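PDB 4KCT: pyruvate kinase 1 from Trypanosoma brucei brucei, which catalyses the last step of glycolysis, phosphoryl transfer from phosphoenolpyruvate to ADP to yield pyruvate and ATP, and also has an intrinsic decarboxylase activity. Local coordinates for residues G324-M329 with N433-V438; G105-V110 with K163-N168. One frame throughout, in Å; residues are numbered along the deposited sequence.

From the N terminus the chain lays down the first three barrel strands, 23-27, 46-52 and 80-84, then leaves for an inserted, mainly beta lobe, the B domain of pyruvate kinases. Contact 2 closes a loop of 52 residues within that lobe by pairing strands 107-111 and 161-166. The chain then returns and completes the barrel; contact 1 then closes a loop of 103 residues by bringing the loop 433-438 of the C-terminal alpha/beta domain against the entry to the last barrel strand, 327-330. The two closures follow in series, neither nested nor crossing, with centres about 44 Å apart: contact 2 holds one lobe together, contact 1 joins two domains.

Contact 1 (G324-M329 with N433-V438); sequences GADCVM and NVTRSV
Where the eighth strand of the TIM barrel begins, the carboxylate of Asp326 reaches across to the loop 433-438 and receives a backbone N-H. With CG beside its own backbone N (chi1 -62°), Asp326 presents OD2, which accepts from Arg436 N at 3.0 Å through the anti lone pair. The bond is nearly straight, at 170°. Arg436 and Ser437 are the central pair of a type II turn from Thr435 to Val438, so the carboxylate grips the turn at its first corner.

The tight part lies beside this bond. Val434 O faces Asp326 CB at 3.3 Å and Cys327 SG at 3.4 Å, and this buried carbonyl has no hydrogen-bond partner anywhere in the model. SG also lies 3.8 Å from Val434 CB, so the cysteine thiol packs against both backbone and side chain of the loop.

The looser part is bridged by water, and its most accessible member is Arg436. A water donates to Asp326 OD2 at 3.0 Å and meets Thr435 OG1 at 2.8 Å. The partly exposed Arg436 lays only its CB against OD2, at 3.5 Å. Its extended chain then leads away to Pro415 O, so its guanidinium makes no ion pair with Asp326.

OD2 takes its salt bridge from Arg414 instead, while OD1 accepts from Val293 N. So many donors would be expected to keep the carboxylate ionised. Strand 327-330 runs between barrel strands 293-296 and 23-27 and carries Met329 onward to the pyruvate pocket. Val434 touches Val48 of strand 46-52, and the loop itself leads from helix 426-431 into strand 438-442, the edge of the alpha/beta-domain sheet.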
loop_
_atom_site.group_PDB
_atom_site.type_symbol
_atom_site.label_atom_id
_atom_site.label_comp_id
_atom_site.label_asym_id
_atom_site.label_seq_id
_atom_site.Cartn_x
_atom_site.Cartn_y
_atom_site.Cartn_z
ATOM N N GLY A 324 7.624 10.772 16.735
ATOM C CA GLY A 324 8.161 9.482 17.199
ATOM C C GLY A 324 9.156 9.570 18.348
ATOM O O GLY A 324 9.822 8.589 18.671
ATOM N N ALA A 325 9.283 10.748 18.944
ATOM C CA ALA A 325 10.265 10.940 20.018
ATOM C C ALA A 325 9.859 10.084 21.231
ATOM O O ALA A 325 8.681 10.027 21.571
ATOM C CB ALA A 325 10.320 12.415 20.420
ATOM N N ASP A 326 10.827 9.424 21.880
ATOM C CA ASP A 326 10.517 8.749 23.158
ATOM C C ASP A 326 10.227 9.773 24.252
ATOM O O ASP A 326 9.275 9.607 25.036
ATOM C CB ASP A 326 11.664 7.819 23.602
ATOM C CG ASP A 326 11.932 6.686 22.595
ATOM O OD1 ASP A 326 12.600 6.986 21.550
ATOM O OD2 ASP A 326 11.636 5.473 22.932
ATOM N N CYS A 327 11.061 10.803 24.311
ATOM C CA CYS A 327 11.074 11.758 25.406
ATOM C C CYS A 327 10.942 13.163 24.874
ATOM O O CYS A 327 11.477 13.493 23.806
ATOM C CB CYS A 327 12.410 11.713 26.169
ATOM S SG CYS A 327 12.814 10.103 26.831
ATOM N N VAL A 328 10.424 14.029 25.740
ATOM C CA VAL A 328 10.500 15.441 25.561
ATOM C C VAL A 328 11.132 16.054 26.806
ATOM O O VAL A 328 11.169 15.438 27.871
ATOM C CB VAL A 328 9.084 16.052 25.329
ATOM C CG1 VAL A 328 8.610 15.712 23.909
ATOM C CG2 VAL A 328 8.086 15.484 26.326
ATOM N N MET A 329 11.725 17.218 26.651
ATOM C CA MET A 329 12.595 17.717 27.691
ATOM C C MET A 329 12.227 19.140 28.065
ATOM O O MET A 329 11.671 19.896 27.238
ATOM C CB MET A 329 14.042 17.661 27.248
ATOM C CG MET A 329 15.013 18.102 28.332
ATOM S SD MET A 329 16.688 17.681 27.844
ATOM C CE MET A 329 17.355 19.334 27.562
ATOM N N ASN A 433 13.923 4.699 31.801
ATOM C CA ASN A 433 13.111 5.932 31.842
ATOM C C ASN A 433 13.186 6.775 30.574
ATOM O O ASN A 433 12.339 7.679 30.377
ATOM C CB ASN A 433 13.518 6.828 33.038
ATOM C CG ASN A 433 12.868 6.405 34.348
ATOM O OD1 ASN A 433 11.661 6.435 34.471
ATOM N ND2 ASN A 433 13.683 6.189 35.371
ATOM N N VAL A 434 14.204 6.568 29.733
ATOM C CA VAL A 434 14.190 7.261 28.427
ATOM C C VAL A 434 13.526 6.481 27.288
ATOM O O VAL A 434 13.578 6.900 26.145
ATOM C CB VAL A 434 15.566 7.773 27.979
ATOM C CG1 VAL A 434 16.090 8.812 28.958
ATOM C CG2 VAL A 434 16.554 6.615 27.845
ATOM N N THR A 435 12.859 5.378 27.609
ATOM C CA THR A 435 12.344 4.515 26.563
ATOM C C THR A 435 10.833 4.457 26.605
ATOM O O THR A 435 10.240 4.203 27.662
ATOM C CB THR A 435 12.962 3.109 26.668
ATOM O OG1 THR A 435 14.307 3.172 26.162
ATOM C CG2 THR A 435 12.177 2.124 25.837
ATOM N N ARG A 436 10.200 4.771 25.467
ATOM C CA ARG A 436 8.749 4.921 25.420
ATOM C C ARG A 436 8.049 3.678 25.996
ATOM O O ARG A 436 8.388 2.540 25.611
ATOM C CB ARG A 436 8.308 5.154 23.965
ATOM C CG ARG A 436 6.803 5.421 23.784
ATOM C CD ARG A 436 6.490 5.587 22.287
ATOM N NE ARG A 436 5.063 5.803 22.045
ATOM C CZ ARG A 436 4.163 4.825 21.907
ATOM N NH1 ARG A 436 2.888 5.136 21.722
ATOM N NH2 ARG A 436 4.534 3.539 21.946
ATOM N N SER A 437 7.000 3.901 26.812
ATOM C CA SER A 437 6.046 2.820 27.263
ATOM C C SER A 437 6.494 1.975 28.453
ATOM O O SER A 437 5.685 1.269 29.033
ATOM C CB SER A 437 5.690 1.864 26.116
ATOM O OG SER A 437 5.296 2.590 24.982
ATOM N N VAL A 438 7.792 1.951 28.736
ATOM C CA VAL A 438 8.346 0.979 29.683
ATOM C C VAL A 438 8.118 1.444 31.102
ATOM O O VAL A 438 8.218 2.651 31.388
ATOM C CB VAL A 438 9.862 0.733 29.452
ATOM C CG1 VAL A 438 10.419 -0.185 30.529
ATOM C CG2 VAL A 438 10.067 0.092 28.086
HETATM O O HOH W 1 13.939 3.602 23.389
#

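Contact 2 (G105-V110 with K163-N168)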
loop_
_atom_site.group_PDB
_atom_site.type_symbol
_atom_site.label_atom_id
_atom_site.label_comp_id
_atom_site.label_asym_id
_atom_site.label_seq_id
_atom_site.Cartn_x
_atom_site.Cartn_y
_atom_site.Cartn_z
ATOM N N GLY A 105 27.178 47.484 8.819
ATOM C CA GLY A 105 28.130 48.103 7.899
ATOM C C GLY A 105 29.508 48.328 8.503
ATOM O O GLY A 105 30.472 48.544 7.779
ATOM N N ASP A 106 29.618 48.263 9.826
ATOM C CA ASP A 106 30.938 48.298 10.468
ATOM C C ASP A 106 31.811 47.180 9.902
ATOM O O ASP A 106 31.338 46.059 9.669
ATOM C CB ASP A 106 30.822 48.130 11.992
ATOM C CG ASP A 106 30.396 49.406 12.694
ATOM O OD1 ASP A 106 30.259 50.439 12.009
ATOM O OD2 ASP A 106 30.151 49.362 13.925
ATOM N N ILE A 107 33.071 47.501 9.660
ATOM C CA ILE A 107 34.034 46.531 9.157
ATOM C C ILE A 107 34.999 46.207 10.296
ATOM O O ILE A 107 35.549 47.119 10.923
ATOM C CB ILE A 107 34.811 47.099 7.957
ATOM C CG1 ILE A 107 33.861 47.375 6.777
ATOM C CG2 ILE A 107 35.954 46.174 7.551
ATOM C CD1 ILE A 107 33.191 46.134 6.221
ATOM N N VAL A 108 35.072 44.933 10.668
ATOM C CA VAL A 108 35.840 44.523 11.845
ATOM C C VAL A 108 36.742 43.347 11.468
ATOM O O VAL A 108 36.343 42.483 10.686
ATOM C CB VAL A 108 34.902 44.145 13.027
ATOM C CG1 VAL A 108 33.984 42.993 12.642
ATOM C CG2 VAL A 108 35.698 43.803 14.284
ATOM N N CYS A 109 38.003 43.400 11.891
ATOM C CA CYS A 109 38.886 42.285 11.699
ATOM C C CYS A 109 38.774 41.316 12.873
ATOM O O CYS A 109 38.696 41.741 14.029
ATOM C CB CYS A 109 40.335 42.763 11.506
ATOM S SG CYS A 109 40.663 43.359 9.823
ATOM N N VAL A 110 38.589 40.033 12.565
ATOM C CA VAL A 110 38.610 39.023 13.590
ATOM C C VAL A 110 39.878 38.206 13.439
ATOM O O VAL A 110 40.307 37.916 12.323
ATOM C CB VAL A 110 37.352 38.117 13.556
ATOM C CG1 VAL A 110 36.107 38.957 13.804
ATOM C CG2 VAL A 110 37.237 37.399 12.213
ATOM N N LYS A 163 38.692 39.851 7.536
ATOM C CA LYS A 163 37.968 41.097 7.550
ATOM C C LYS A 163 36.480 40.803 7.350
ATOM O O LYS A 163 36.107 40.046 6.446
ATOM C CB LYS A 163 38.488 42.006 6.433
ATOM C CG LYS A 163 37.817 43.363 6.381
ATOM C CD LYS A 163 38.580 44.316 5.460
ATOM C CE LYS A 163 37.765 44.649 4.216
ATOM N NZ LYS A 163 38.106 43.771 3.055
ATOM N N CYS A 164 35.637 41.377 8.208
ATOM C CA CYS A 164 34.220 40.978 8.286
ATOM C C CYS A 164 33.306 42.202 8.227
ATOM O O CYS A 164 33.700 43.309 8.593
ATOM C CB CYS A 164 33.943 40.206 9.582
ATOM S SG CYS A 164 34.845 38.642 9.728
ATOM N N HIS A 165 32.072 41.979 7.810
ATOM C CA HIS A 165 31.083 43.041 7.727
ATOM C C HIS A 165 30.026 42.781 8.760
ATOM O O HIS A 165 29.429 41.714 8.768
ATOM C CB HIS A 165 30.462 43.033 6.327
ATOM C CG HIS A 165 29.272 43.958 6.175
ATOM N ND1 HIS A 165 28.021 43.608 6.566
ATOM C CD2 HIS A 165 29.152 45.208 5.551
ATOM C CE1 HIS A 165 27.154 44.596 6.237
ATOM N NE2 HIS A 165 27.846 45.572 5.619
ATOM N N VAL A 166 29.829 43.720 9.675
ATOM C CA VAL A 166 28.789 43.568 10.712
ATOM C C VAL A 166 27.394 43.741 10.112
ATOM O O VAL A 166 27.141 44.719 9.398
ATOM C CB VAL A 166 28.977 44.599 11.835
ATOM C CG1 VAL A 166 27.787 44.557 12.812
ATOM C CG2 VAL A 166 30.295 44.346 12.561
ATOM N N ASN A 167 26.487 42.808 10.415
ATOM C CA ASN A 167 25.153 42.811 9.807
ATOM C C ASN A 167 24.112 43.542 10.622
ATOM O O ASN A 167 23.142 44.034 10.076
ATOM C CB ASN A 167 24.666 41.397 9.510
ATOM C CG ASN A 167 25.398 40.766 8.358
ATOM O OD1 ASN A 167 25.620 39.555 8.348
ATOM N ND2 ASN A 167 25.911 41.588 7.465
ATOM N N ASN A 168 24.281 43.581 11.935
ATOM C CA ASN A 168 23.250 44.164 12.785
ATOM C C ASN A 168 23.792 44.824 14.040
ATOM O O ASN A 168 24.950 44.609 14.409
ATOM C CB ASN A 168 22.172 43.126 13.127
ATOM C CG ASN A 168 22.746 41.858 13.733
ATOM O OD1 ASN A 168 23.537 41.151 13.107
ATOM N ND2 ASN A 168 22.265 41.511 14.911
#
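An antiparallel strand pair in the mixed sheet of the B domain, the lobe inserted after the third barrel strand, illustrates how a sheet gives each of its faces a separate chemistry. Strands 107-110 and 163-166 run at 137° to one another, well twisted from exact antiparallel. Val108 and Cys164 form the hydrogen-bonded pair: Val108 N gives to Cys164 O at 3.0 Å, and Cys164 N gives to Val108 O at 2.8 Å, the latter bent to 142°. Toward the end of the pairing Val166 N donates to Asp106 O at 2.8 Å, almost straight at 177° and nearly along the C=O axis. Gly105, in a positive-phi turn, adds a last bond from its N to Val166 O at 2.8 Å.

On the face that bears Val108, Cys164 and Val110, apolar groups interlock. The side chains of Val108 and Val166 cross obliquely, CG1 of the first 3.9 Å from CG2 of the second, and Cys164 SG, set beside its own backbone N, meets Val110 CG2 at 3.7 Å. Phe102 and Phe125 add aromatic cover here. The other face carries Ile107, Cys109, Lys163 and His165. There Ile107 CG2 rests on Lys163 CG at 3.6 Å, below the point where the lysine chain bends away to bring NZ to Ser155 OG. The His165 imidazole, its CG anti to the backbone N, reaches past CD1 of Ile107 to put NE2 3.4 Å from Gly105 CA.

Four backbone bonds use the inward-facing N-H and C=O groups of the pair, while Cys109 and Lys163 turn theirs to flanking strands, and the buried valines and Cys164 fill one face with hydrocarbon and sulfur. The more accessible face uses the aliphatic stem of a lysine as apolar cover while its ammonium is hydrogen-bonded to the Ser155 hydroxyl.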